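Local coordinates for protein nucleoside-diphosphate-sugar epimerase (Pseudomonas aeruginosa, PDB 2X4G) that probably binds a nicotinamide dinucleotide in a Rossmann fold and acts on nucleotide-linked sugars, as in other members of the NAD-dependent epimerase/dehydratase family, at residues 118-123 against 175-180; 237-242 against 313-318; 23-28 against 182-187; 43-48 against 63-68. All blocks are in the same frame, centred on the assembly; numbering follows the deposited sequence.

In the fold
All four contacts reach the same central sheet of a Rossmann-type domain. Contact 1 pairs two parallel strands within it, and contact 2 lays strand 238-247, a neighbour of 176-185 in the sheet, against the end of helix 309-315. These two meet directly: I178 O and Y239 N lie 2.8 Å apart, probably hydrogen-bonded, and their centres are 13 Å apart. Strand 176-185 runs on from contact 1 into contact 3, where it meets the helix that follows the glycine-rich turn, the probable dinucleotide site. Contact 4 lies at the far edge of the sheet, where strands 39-44 and 59-62 pair, its centre about 21 Å from that of contact 3 and about 30 Å from that of contact 2.

Contact 1. Residues 118-123 against 175-180; sequences VPRILY and PVVIGI
I121, L122 and Y123 pair with V176, V177 and I178 as parallel neighbours, strand 121-123 against strand 176-180. The backbone bonds come first. P175 has no N-H to give, yet its carbonyl suits the start of the pairing: I121 N donates to P175 O at 2.9 Å. V177 then serves both ways, its N giving to I121 O and its O receiving Y123 N at 2.9 Å, the usual parallel pattern in which one residue bonds to two residues across. G179 N to Y123 O, 3.1 Å, closes the series. Weaker CA-H...O contacts fill in between, such as L122 CA to V177 O at 3.2 Å.

The apolar contacts fall on two faces. On one, I121 CD1 reaches the proline ring at P175 CD (3.7 Å), I121 CG2 meets V176 CG2, and I178 CG2 comes to the edge of the Y123 ring. On the other, L122 has CG anti to the backbone N (chi1 177°), and its CD1 branch rests on V177 CG1 at 3.6 Å. Beta-branched valine and isoleucine favour such extended backbones.

The R120 guanidinium borders this second face: V177 CG2 lies over one of its faces, 3.9 Å from R120 NH2, while R120 NH2 and NE hydrogen-bond to the carbonyl oxygens of G233 and L230, respectively.

Helices 98-116 and 154-171 cover the face of I121, Y123, V176 and I178; strand 80-83 pairs along the other edge of 120-122, and residues 236-237, leading into strand 238-247, bond to V176 and I178.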
loop_
_atom_site.group_PDB
_atom_site.type_symbol
_atom_site.label_atom_id
_atom_site.label_comp_id
_atom_site.label_asym_id
_atom_site.label_seq_id
_atom_site.Cartn_x
_atom_site.Cartn_y
_atom_site.Cartn_z
ATOM N N VAL A 118 -20.415 1.753 35.944
ATOM C CA VAL A 118 -21.355 2.307 34.949
ATOM C C VAL A 118 -22.427 1.261 34.659
ATOM O O VAL A 118 -22.087 0.112 34.376
ATOM C CB VAL A 118 -20.688 2.646 33.604
ATOM C CG1 VAL A 118 -21.716 3.266 32.672
ATOM C CG2 VAL A 118 -19.496 3.579 33.780
ATOM N N PRO A 119 -23.717 1.657 34.711
ATOM C CA PRO A 119 -24.788 0.668 34.592
ATOM C C PRO A 119 -25.112 0.245 33.174
ATOM O O PRO A 119 -25.742 -0.783 32.995
ATOM C CB PRO A 119 -26.011 1.374 35.202
ATOM C CG PRO A 119 -25.660 2.819 35.319
ATOM C CD PRO A 119 -24.255 3.026 34.820
ATOM N N ARG A 120 -24.659 1.010 32.188
ATOM C CA ARG A 120 -25.194 0.955 30.834
ATOM C C ARG A 120 -24.095 1.398 29.851
ATOM O O ARG A 120 -23.649 2.539 29.904
ATOM C CB ARG A 120 -26.374 1.923 30.829
ATOM C CG ARG A 120 -27.519 1.622 29.923
ATOM C CD ARG A 120 -28.334 0.372 30.255
ATOM N NE ARG A 120 -28.993 -0.025 29.015
ATOM C CZ ARG A 120 -29.544 -1.200 28.761
ATOM N NH1 ARG A 120 -29.582 -2.152 29.689
ATOM N NH2 ARG A 120 -30.086 -1.403 27.561
ATOM N N ILE A 121 -23.614 0.490 29.002
ATOM C CA ILE A 121 -22.489 0.776 28.093
ATOM C C ILE A 121 -22.845 0.362 26.665
ATOM O O ILE A 121 -23.232 -0.776 26.423
ATOM C CB ILE A 121 -21.192 -0.011 28.505
ATOM C CG1 ILE A 121 -20.729 0.338 29.922
ATOM C CG2 ILE A 121 -20.048 0.267 27.562
ATOM C CD1 ILE A 121 -20.213 -0.877 30.715
ATOM N N LEU A 122 -22.722 1.278 25.713
ATOM C CA LEU A 122 -22.937 0.950 24.298
ATOM C C LEU A 122 -21.625 1.136 23.571
ATOM O O LEU A 122 -21.000 2.202 23.659
ATOM C CB LEU A 122 -24.015 1.829 23.644
ATOM C CG LEU A 122 -24.244 1.595 22.145
ATOM C CD1 LEU A 122 -25.110 0.376 21.904
ATOM C CD2 LEU A 122 -24.883 2.790 21.517
ATOM N N TYR A 123 -21.226 0.093 22.852
ATOM C CA TYR A 123 -19.998 0.092 22.101
ATOM C C TYR A 123 -20.384 0.186 20.640
ATOM O O TYR A 123 -21.282 -0.517 20.183
ATOM C CB TYR A 123 -19.204 -1.189 22.371
ATOM C CG TYR A 123 -18.149 -1.392 21.341
ATOM C CD1 TYR A 123 -18.382 -2.201 20.246
ATOM C CD2 TYR A 123 -16.948 -0.708 21.411
ATOM C CE1 TYR A 123 -17.429 -2.360 19.256
ATOM C CE2 TYR A 123 -15.991 -0.851 20.425
ATOM C CZ TYR A 123 -16.242 -1.683 19.351
ATOM O OH TYR A 123 -15.313 -1.838 18.362
ATOM N N PRO A 175 -22.423 -4.481 31.514
ATOM C CA PRO A 175 -23.657 -4.132 30.811
ATOM C C PRO A 175 -23.435 -3.528 29.424
ATOM O O PRO A 175 -23.759 -2.369 29.194
ATOM C CB PRO A 175 -24.328 -3.128 31.756
ATOM C CG PRO A 175 -23.230 -2.514 32.517
ATOM C CD PRO A 175 -22.081 -3.492 32.553
ATOM N N VAL A 176 -22.911 -4.327 28.496
ATOM C CA VAL A 176 -22.506 -3.815 27.184
ATOM C C VAL A 176 -23.565 -4.122 26.165
ATOM O O VAL A 176 -23.982 -5.264 26.046
ATOM C CB VAL A 176 -21.188 -4.434 26.681
ATOM C CG1 VAL A 176 -21.036 -4.197 25.188
ATOM C CG2 VAL A 176 -20.015 -3.869 27.428
ATOM N N VAL A 177 -23.988 -3.089 25.437
ATOM C CA VAL A 177 -24.856 -3.242 24.287
ATOM C C VAL A 177 -24.020 -2.867 23.060
ATOM O O VAL A 177 -23.151 -1.998 23.147
ATOM C CB VAL A 177 -26.101 -2.332 24.404
ATOM C CG1 VAL A 177 -26.973 -2.427 23.138
ATOM C CG2 VAL A 177 -26.924 -2.677 25.681
ATOM N N ILE A 178 -24.266 -3.512 21.921
ATOM C CA ILE A 178 -23.530 -3.186 20.700
ATOM C C ILE A 178 -24.432 -2.578 19.620
ATOM O O ILE A 178 -25.405 -3.200 19.186
ATOM C CB ILE A 178 -22.841 -4.414 20.138
ATOM C CG1 ILE A 178 -21.963 -5.044 21.208
ATOM C CG2 ILE A 178 -21.997 -4.046 18.933
ATOM C CD1 ILE A 178 -21.455 -6.397 20.801
ATOM N N GLY A 179 -24.083 -1.359 19.199
ATOM C CA GLY A 179 -24.791 -0.627 18.148
ATOM C C GLY A 179 -23.920 -0.533 16.917
ATOM O O GLY A 179 -22.778 -0.109 16.996
ATOM N N ILE A 180 -24.467 -0.952 15.781
ATOM C CA ILE A 180 -23.726 -1.162 14.550
ATOM C C ILE A 180 -24.407 -0.359 13.472
ATOM O O ILE A 180 -25.355 -0.836 12.870
ATOM C CB ILE A 180 -23.761 -2.646 14.104
ATOM C CG1 ILE A 180 -23.241 -3.577 15.201
ATOM C CG2 ILE A 180 -22.944 -2.854 12.822
ATOM C CD1 ILE A 180 -23.324 -5.058 14.807
#

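Contact 2. Residues 237-242 against 313-318; sequences ERYLLT and EELGFF
Y239 and L315 form the dense part of this contact, where strand 238-241 meets the last turn of helix 309-315. L315 sets CD2 over one face of the tyrosine, 4.2 Å from the ring centroid and 15° off the normal, a CH-pi contact, while CD1 lies beside the ring's CG and CD2 corner, 3.8 Å from Y239 CD2. CD1 also reaches L241 CD2, and that same L241 methyl meets F317 CD1 at 4.0 Å, so the apolar patch continues from ring to ring through two leucines. F317 and L241 cross at about a right angle; farther out, the rim atom CE1 of F317 lies near T242 O, which is close to the ring plane. Between L315 and F317, G316 takes a positive phi (78°), a conformation easy for glycine, as the chain leaves the helix. Helix 219-232 closes over the apolar side through L226, M228 and A229.

Polar groups gather toward the more open side, at E314. Its chain, extended beyond CG, runs at about a right angle to the tyrosine, and Y239 OH donates to E314 OE2 at 2.7 Å. The hydroxyl meets that oxygen from above the carboxylate plane, 43° out of it. The other oxygen, OE1, forms a salt bridge with R234, whose backbone N also bonds to Y239 OH.

A tyrosine thus suits the boundary: its ring takes part in the apolar packing, and its hydroxyl both gives and accepts a hydrogen bond. R234 probably keeps E314 ionised, and K310, in cation-pi contact with the Y239 ring, would add to the positive surroundings.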
loop_
_atom_site.group_PDB
_atom_site.type_symbol
_atom_site.label_atom_id
_atom_site.label_comp_id
_atom_site.label_asym_id
_atom_site.label_seq_id
_atom_site.Cartn_x
_atom_site.Cartn_y
_atom_site.Cartn_z
ATOM N N GLU A 237 -26.574 -7.753 23.211
ATOM C CA GLU A 237 -27.127 -7.852 21.859
ATOM C C GLU A 237 -26.545 -6.805 20.900
ATOM O O GLU A 237 -26.103 -5.731 21.316
ATOM C CB GLU A 237 -28.637 -7.689 21.910
ATOM C CG GLU A 237 -29.383 -8.769 22.712
ATOM C CD GLU A 237 -29.137 -10.154 22.170
ATOM O OE1 GLU A 237 -28.814 -11.066 22.975
ATOM O OE2 GLU A 237 -29.239 -10.327 20.931
ATOM N N ARG A 238 -26.552 -7.126 19.612
ATOM C CA ARG A 238 -26.201 -6.165 18.556
ATOM C C ARG A 238 -27.469 -5.521 18.009
ATOM O O ARG A 238 -28.542 -6.133 18.020
ATOM C CB ARG A 238 -25.460 -6.849 17.407
ATOM C CG ARG A 238 -24.379 -7.807 17.874
ATOM C CD ARG A 238 -23.281 -8.047 16.857
ATOM N NE ARG A 238 -23.621 -9.119 15.929
ATOM C CZ ARG A 238 -22.741 -9.909 15.305
ATOM N NH1 ARG A 238 -21.429 -9.789 15.496
ATOM N NH2 ARG A 238 -23.192 -10.848 14.489
ATOM N N TYR A 239 -27.358 -4.281 17.545
ATOM C CA TYR A 239 -28.466 -3.627 16.862
ATOM C C TYR A 239 -27.950 -2.860 15.666
ATOM O O TYR A 239 -27.220 -1.878 15.803
ATOM C CB TYR A 239 -29.210 -2.691 17.804
ATOM C CG TYR A 239 -29.896 -3.414 18.916
ATOM C CD1 TYR A 239 -29.260 -3.629 20.129
ATOM C CD2 TYR A 239 -31.177 -3.914 18.746
ATOM C CE1 TYR A 239 -29.901 -4.301 21.157
ATOM C CE2 TYR A 239 -31.815 -4.594 19.761
ATOM C CZ TYR A 239 -31.175 -4.779 20.964
ATOM O OH TYR A 239 -31.824 -5.458 21.965
ATOM N N LEU A 240 -28.327 -3.346 14.486
ATOM C CA LEU A 240 -28.041 -2.672 13.233
ATOM C C LEU A 240 -28.923 -1.409 13.073
ATOM O O LEU A 240 -30.158 -1.455 13.185
ATOM C CB LEU A 240 -28.254 -3.634 12.081
ATOM C CG LEU A 240 -27.214 -4.735 11.899
ATOM C CD1 LEU A 240 -27.750 -5.807 10.952
ATOM C CD2 LEU A 240 -25.898 -4.115 11.361
ATOM N N LEU A 241 -28.249 -0.279 12.849
ATOM C CA LEU A 241 -28.883 1.014 12.736
ATOM C C LEU A 241 -28.709 1.395 11.273
ATOM O O LEU A 241 -27.635 1.761 10.867
ATOM C CB LEU A 241 -28.222 2.010 13.699
ATOM C CG LEU A 241 -28.211 1.588 15.189
ATOM C CD1 LEU A 241 -27.436 2.563 16.046
ATOM C CD2 LEU A 241 -29.636 1.420 15.743
ATOM N N THR A 242 -29.784 1.271 10.495
ATOM C CA THR A 242 -29.715 1.260 9.040
ATOM C C THR A 242 -30.510 2.387 8.450
ATOM O O THR A 242 -31.405 2.921 9.092
ATOM C CB THR A 242 -30.301 -0.038 8.470
ATOM O OG1 THR A 242 -31.690 -0.113 8.786
ATOM C CG2 THR A 242 -29.627 -1.242 9.067
ATOM N N GLU A 313 -38.230 -2.962 15.988
ATOM C CA GLU A 313 -39.163 -3.626 16.890
ATOM C C GLU A 313 -38.759 -3.447 18.361
ATOM O O GLU A 313 -39.588 -3.137 19.203
ATOM C CB GLU A 313 -39.280 -5.102 16.507
ATOM C CG GLU A 313 -39.828 -5.287 15.062
ATOM C CD GLU A 313 -40.102 -6.759 14.677
ATOM O OE1 GLU A 313 -39.437 -7.259 13.728
ATOM O OE2 GLU A 313 -40.983 -7.401 15.314
ATOM N N GLU A 314 -37.478 -3.590 18.653
ATOM C CA GLU A 314 -37.008 -3.489 20.018
ATOM C C GLU A 314 -36.774 -2.060 20.448
ATOM O O GLU A 314 -37.197 -1.671 21.522
ATOM C CB GLU A 314 -35.725 -4.291 20.188
ATOM C CG GLU A 314 -35.903 -5.748 19.771
ATOM C CD GLU A 314 -34.979 -6.719 20.486
ATOM O OE1 GLU A 314 -34.908 -7.880 20.029
ATOM O OE2 GLU A 314 -34.323 -6.340 21.489
ATOM N N LEU A 315 -36.106 -1.273 19.616
ATOM C CA LEU A 315 -35.694 0.084 20.026
ATOM C C LEU A 315 -36.701 1.169 19.679
ATOM O O LEU A 315 -36.659 2.245 20.252
ATOM C CB LEU A 315 -34.321 0.454 19.449
ATOM C CG LEU A 315 -33.250 -0.621 19.647
ATOM C CD1 LEU A 315 -31.935 -0.230 19.000
ATOM C CD2 LEU A 315 -33.080 -0.912 21.133
ATOM N N GLY A 316 -37.619 0.875 18.770
ATOM C CA GLY A 316 -38.458 1.898 18.181
ATOM C C GLY A 316 -37.710 2.683 17.111
ATOM O O GLY A 316 -38.202 3.702 16.623
ATOM N N PHE A 317 -36.530 2.211 16.710
ATOM C CA PHE A 317 -35.720 2.991 15.787
ATOM C C PHE A 317 -35.882 2.640 14.321
ATOM O O PHE A 317 -35.854 1.482 13.930
ATOM C CB PHE A 317 -34.240 2.899 16.103
ATOM C CG PHE A 317 -33.395 3.558 15.068
ATOM C CD1 PHE A 317 -32.900 2.834 13.997
ATOM C CD2 PHE A 317 -33.164 4.924 15.119
ATOM C CE1 PHE A 317 -32.152 3.450 13.022
ATOM C CE2 PHE A 317 -32.417 5.546 14.142
ATOM C CZ PHE A 317 -31.919 4.809 13.085
ATOM N N PHE A 318 -35.983 3.675 13.503
ATOM C CA PHE A 318 -35.870 3.509 12.067
ATOM C C PHE A 318 -35.735 4.881 11.408
ATOM O O PHE A 318 -36.169 5.878 11.962
ATOM C CB PHE A 318 -37.083 2.728 11.507
ATOM C CG PHE A 318 -38.408 3.402 11.726
ATOM C CD1 PHE A 318 -38.884 4.333 10.821
ATOM C CD2 PHE A 318 -39.184 3.090 12.816
ATOM C CE1 PHE A 318 -40.088 4.944 11.007
ATOM C CE2 PHE A 318 -40.411 3.703 13.004
ATOM C CZ PHE A 318 -40.854 4.633 12.099
#

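Contact 3. Residues 23-28 against 182-187; sequences GLLGHH and GMVLGE
L24, L25 and H28, on the first turn of helix 24-35, pack against V184 near the end of strand 176-185 and E187 in the loop just beyond it, a mostly buried helix-to-strand contact near the centre of the chain. V184 points into the helix surface. Its two methyls are shared: CG1 meets L24 CD2 at 4.0 Å, and CG2 meets L25 CD1 at 4.3 Å. With CG anti to its backbone N (chi1 176°), L24 runs alongside the shorter V184, the two pointing in opposite directions.

One polar bond ties the same surfaces together. H28 NE2 donates to E187 O at 2.9 Å, nearly straight at 167°; the acceptor lies in the imidazole plane, although the donor is tilted 29° from the carbonyl plane. L24 CD1 sits at the edge of the same ring, close to its plane. Histidine suits the place, since its edge can reach the backbone oxygen of a residue just past the strand. A219 and A222 of helix 219-232 flank H28, V184 and L25.

G23, at the N-cap, and G26 belong to a GxxGxxG sequence, the glycine-rich turn and helix start that bind the dinucleotide pyrophosphate in Rossmann-fold epimerases, probably here too.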
loop_
_atom_site.group_PDB
_atom_site.type_symbol
_atom_site.label_atom_id
_atom_site.label_comp_id
_atom_site.label_asym_id
_atom_site.label_seq_id
_atom_site.Cartn_x
_atom_site.Cartn_y
_atom_site.Cartn_z
ATOM N N GLY A 23 -15.601 13.049 16.738
ATOM C CA GLY A 23 -15.835 12.328 15.486
ATOM C C GLY A 23 -17.267 12.505 14.999
ATOM O O GLY A 23 -18.133 12.955 15.753
ATOM N N LEU A 24 -17.532 12.122 13.752
ATOM C CA LEU A 24 -18.836 12.347 13.131
ATOM C C LEU A 24 -19.941 11.690 13.922
ATOM O O LEU A 24 -20.936 12.319 14.256
ATOM C CB LEU A 24 -18.860 11.806 11.693
ATOM C CG LEU A 24 -20.195 11.884 10.924
ATOM C CD1 LEU A 24 -20.785 13.293 10.958
ATOM C CD2 LEU A 24 -20.012 11.382 9.494
ATOM N N LEU A 25 -19.780 10.413 14.212
ATOM C CA LEU A 25 -20.861 9.684 14.835
ATOM C C LEU A 25 -21.000 10.060 16.332
ATOM O O LEU A 25 -22.095 10.194 16.838
ATOM C CB LEU A 25 -20.678 8.183 14.617
ATOM C CG LEU A 25 -21.798 7.321 15.200
ATOM C CD1 LEU A 25 -23.168 7.688 14.582
ATOM C CD2 LEU A 25 -21.465 5.806 15.092
ATOM N N GLY A 26 -19.900 10.270 17.036
ATOM C CA GLY A 26 -19.974 10.733 18.428
ATOM C C GLY A 26 -20.625 12.107 18.603
ATOM O O GLY A 26 -21.332 12.342 19.576
ATOM N N HIS A 27 -20.383 13.024 17.668
ATOM C CA HIS A 27 -20.862 14.389 17.797
ATOM C C HIS A 27 -22.369 14.331 17.757
ATOM O O HIS A 27 -23.055 15.023 18.509
ATOM C CB HIS A 27 -20.298 15.220 16.658
ATOM C CG HIS A 27 -20.549 16.690 16.769
ATOM N ND1 HIS A 27 -19.872 17.606 15.995
ATOM C CD2 HIS A 27 -21.406 17.405 17.532
ATOM C CE1 HIS A 27 -20.296 18.823 16.282
ATOM N NE2 HIS A 27 -21.232 18.729 17.205
ATOM N N HIS A 28 -22.877 13.476 16.879
ATOM C CA HIS A 28 -24.330 13.291 16.704
ATOM C C HIS A 28 -24.933 12.461 17.861
ATOM O O HIS A 28 -26.085 12.661 18.223
ATOM C CB HIS A 28 -24.644 12.654 15.342
ATOM C CG HIS A 28 -24.491 13.587 14.171
ATOM N ND1 HIS A 28 -25.464 14.494 13.800
ATOM C CD2 HIS A 28 -23.496 13.717 13.257
ATOM C CE1 HIS A 28 -25.061 15.159 12.731
ATOM N NE2 HIS A 28 -23.870 14.703 12.379
ATOM N N GLY A 182 -24.775 1.507 9.734
ATOM C CA GLY A 182 -24.263 1.417 8.378
ATOM C C GLY A 182 -23.273 2.541 8.121
ATOM O O GLY A 182 -22.885 3.263 9.046
ATOM N N MET A 183 -22.859 2.696 6.866
ATOM C CA MET A 183 -21.996 3.798 6.475
ATOM C C MET A 183 -22.693 5.125 6.839
ATOM O O MET A 183 -23.740 5.443 6.290
ATOM C CB MET A 183 -21.725 3.725 4.973
ATOM C CG MET A 183 -20.554 4.556 4.490
ATOM S SD MET A 183 -20.608 4.871 2.709
ATOM C CE MET A 183 -19.206 5.975 2.526
ATOM N N VAL A 184 -22.110 5.872 7.777
ATOM C CA VAL A 184 -22.685 7.117 8.298
ATOM C C VAL A 184 -22.336 8.323 7.422
ATOM O O VAL A 184 -21.174 8.603 7.183
ATOM C CB VAL A 184 -22.194 7.375 9.731
ATOM C CG1 VAL A 184 -22.783 8.660 10.290
ATOM C CG2 VAL A 184 -22.554 6.183 10.631
ATOM N N LEU A 185 -23.341 9.044 6.946
ATOM C CA LEU A 185 -23.115 10.208 6.078
ATOM C C LEU A 185 -23.931 11.383 6.603
ATOM O O LEU A 185 -25.095 11.191 6.992
ATOM C CB LEU A 185 -23.538 9.900 4.634
ATOM C CG LEU A 185 -22.624 9.005 3.794
ATOM C CD1 LEU A 185 -23.322 8.689 2.499
ATOM C CD2 LEU A 185 -21.280 9.671 3.522
ATOM N N GLY A 186 -23.336 12.579 6.616
ATOM C CA GLY A 186 -24.054 13.759 7.076
ATOM C C GLY A 186 -23.189 14.963 7.310
ATOM O O GLY A 186 -22.075 15.030 6.849
ATOM N N GLU A 187 -23.714 15.935 8.033
ATOM C CA GLU A 187 -22.922 17.129 8.361
ATOM C C GLU A 187 -22.024 16.917 9.594
ATOM O O GLU A 187 -22.202 15.978 10.374
ATOM C CB GLU A 187 -23.821 18.340 8.548
ATOM C CG GLU A 187 -24.871 18.190 9.622
ATOM C CD GLU A 187 -25.749 19.424 9.774
ATOM O OE1 GLU A 187 -25.575 20.396 9.005
ATOM O OE2 GLU A 187 -26.644 19.415 10.652
#

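Contact 4. Residues 43-48 against 63-68; sequences IHRPSS and AEMLDH
H44 and A63 continue the parallel pairing of strands 39-44 and 59-62 just past the second strand: A63 N donates to H44 O at 2.9 Å, and R45 CA makes a longer CA-H...O contact with A63 O. The small A63 lets I43 CG2 come to 3.9 Å of its CB on the buried side.

Farther out the chains are held by looser contacts. R45 has CG between its backbone N and carbonyl carbon (chi1 68°), the crowded position, and its chain bends at chi3. M65 CG lies over one face of its guanidinium, offset toward the rim, and M65 CE lies 3.4 Å from R45 NH2. The flexible methionine, itself bent twice, can follow that flat group. P46 meets E64 at about a right angle, P46 CD to E64 CG being 3.5 Å.

P46 suits the second place of the type I turn from R45 to S48. R45 O receives S48 N and S48 OG, both at 3.0 Å, as well as H44 ND1 from above the carbonyl plane. Three donors grip this one oxygen, so the turn after the strand is probably firmly set. E64 meets P46 chiefly through its CG, and R45 presents its guanidinium to the thioether of M65, so neither pairs its charge with the other segment.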
loop_
_atom_site.group_PDB
_atom_site.type_symbol
_atom_site.label_atom_id
_atom_site.label_comp_id
_atom_site.label_asym_id
_atom_site.label_seq_id
_atom_site.Cartn_x
_atom_site.Cartn_y
_atom_site.Cartn_z
ATOM N N ILE A 43 -16.253 12.756 27.527
ATOM C CA ILE A 43 -14.946 12.302 27.967
ATOM C C ILE A 43 -14.006 12.425 26.774
ATOM O O ILE A 43 -14.206 11.766 25.774
ATOM C CB ILE A 43 -14.999 10.853 28.486
ATOM C CG1 ILE A 43 -15.968 10.737 29.678
ATOM C CG2 ILE A 43 -13.609 10.380 28.923
ATOM C CD1 ILE A 43 -16.304 9.308 30.047
ATOM N N HIS A 44 -12.996 13.284 26.884
ATOM C CA HIS A 44 -12.079 13.552 25.777
ATOM C C HIS A 44 -10.621 13.508 26.158
ATOM O O HIS A 44 -10.251 13.717 27.321
ATOM C CB HIS A 44 -12.345 14.933 25.220
ATOM C CG HIS A 44 -12.043 16.042 26.175
ATOM N ND1 HIS A 44 -10.832 16.700 26.192
ATOM C CD2 HIS A 44 -12.806 16.633 27.119
ATOM C CE1 HIS A 44 -10.853 17.637 27.121
ATOM N NE2 HIS A 44 -12.043 17.621 27.694
ATOM N N ARG A 45 -9.769 13.274 25.172
ATOM C CA ARG A 45 -8.340 13.322 25.451
ATOM C C ARG A 45 -7.877 14.788 25.461
ATOM O O ARG A 45 -8.523 15.656 24.873
ATOM C CB ARG A 45 -7.567 12.407 24.508
ATOM C CG ARG A 45 -7.528 12.784 23.077
ATOM C CD ARG A 45 -6.965 11.598 22.270
ATOM N NE ARG A 45 -8.014 10.631 21.940
ATOM C CZ ARG A 45 -7.825 9.475 21.290
ATOM N NH1 ARG A 45 -6.599 9.098 20.903
ATOM N NH2 ARG A 45 -8.874 8.680 21.029
ATOM N N PRO A 46 -6.800 15.083 26.181
ATOM C CA PRO A 46 -6.458 16.482 26.372
ATOM C C PRO A 46 -6.117 17.202 25.072
ATOM O O PRO A 46 -6.376 18.391 24.944
ATOM C CB PRO A 46 -5.244 16.419 27.307
ATOM C CG PRO A 46 -4.717 15.065 27.161
ATOM C CD PRO A 46 -5.872 14.192 26.886
ATOM N N SER A 47 -5.562 16.478 24.113
ATOM C CA SER A 47 -5.258 17.053 22.800
ATOM C C SER A 47 -6.481 17.379 21.943
ATOM O O SER A 47 -6.362 18.112 20.966
ATOM C CB SER A 47 -4.380 16.093 21.992
ATOM O OG SER A 47 -5.186 15.136 21.317
ATOM N N SER A 48 -7.635 16.810 22.258
ATOM C CA SER A 48 -8.763 16.882 21.334
ATOM C C SER A 48 -9.468 18.215 21.448
ATOM O O SER A 48 -9.473 18.834 22.515
ATOM C CB SER A 48 -9.775 15.795 21.627
ATOM O OG SER A 48 -10.543 16.205 22.738
ATOM N N ALA A 63 -9.456 12.757 29.954
ATOM C CA ALA A 63 -8.931 11.432 30.201
ATOM C C ALA A 63 -8.200 10.931 28.974
ATOM O O ALA A 63 -8.782 10.853 27.893
ATOM C CB ALA A 63 -10.050 10.484 30.561
ATOM N N GLU A 64 -6.921 10.607 29.127
ATOM C CA GLU A 64 -6.208 9.855 28.092
ATOM C C GLU A 64 -6.688 8.406 28.174
ATOM O O GLU A 64 -6.940 7.877 29.249
ATOM C CB GLU A 64 -4.682 9.956 28.260
ATOM C CG GLU A 64 -4.106 11.329 27.881
ATOM C CD GLU A 64 -2.818 11.683 28.638
ATOM O OE1 GLU A 64 -2.846 12.626 29.474
ATOM O OE2 GLU A 64 -1.779 11.017 28.408
ATOM N N MET A 65 -6.821 7.762 27.030
ATOM C CA MET A 65 -7.499 6.477 26.978
ATOM C C MET A 65 -6.658 5.296 27.425
ATOM O O MET A 65 -7.088 4.150 27.273
ATOM C CB MET A 65 -7.981 6.229 25.562
ATOM C CG MET A 65 -8.961 7.286 25.086
ATOM S SD MET A 65 -10.319 6.474 24.232
ATOM C CE MET A 65 -9.491 5.771 22.771
ATOM N N LEU A 66 -5.462 5.570 27.949
ATOM C CA LEU A 66 -4.594 4.528 28.489
ATOM C C LEU A 66 -4.223 4.864 29.927
ATOM O O LEU A 66 -3.163 4.469 30.401
ATOM C CB LEU A 66 -3.333 4.383 27.621
ATOM C CG LEU A 66 -3.578 4.067 26.136
ATOM C CD1 LEU A 66 -2.267 4.025 25.347
ATOM C CD2 LEU A 66 -4.366 2.755 25.957
ATOM N N ASP A 67 -5.133 5.562 30.614
ATOM C CA ASP A 67 -4.914 6.153 31.953
ATOM C C ASP A 67 -6.077 5.742 32.889
ATOM O O ASP A 67 -7.035 6.496 33.075
ATOM C CB ASP A 67 -4.797 7.683 31.776
ATOM C CG ASP A 67 -4.826 8.464 33.085
ATOM O OD1 ASP A 67 -4.516 7.927 34.166
ATOM O OD2 ASP A 67 -5.157 9.662 33.007
ATOM N N HIS A 68 -5.972 4.545 33.473
ATOM C CA HIS A 68 -7.066 3.908 34.244
ATOM C C HIS A 68 -7.570 4.724 35.435
ATOM O O HIS A 68 -8.713 4.581 35.832
ATOM C CB HIS A 68 -6.656 2.523 34.769
ATOM C CG HIS A 68 -6.008 1.647 33.745
ATOM N ND1 HIS A 68 -4.638 1.483 33.664
ATOM C CD2 HIS A 68 -6.537 0.885 32.759
ATOM C CE1 HIS A 68 -4.351 0.665 32.667
ATOM N NE2 HIS A 68 -5.486 0.291 32.099
#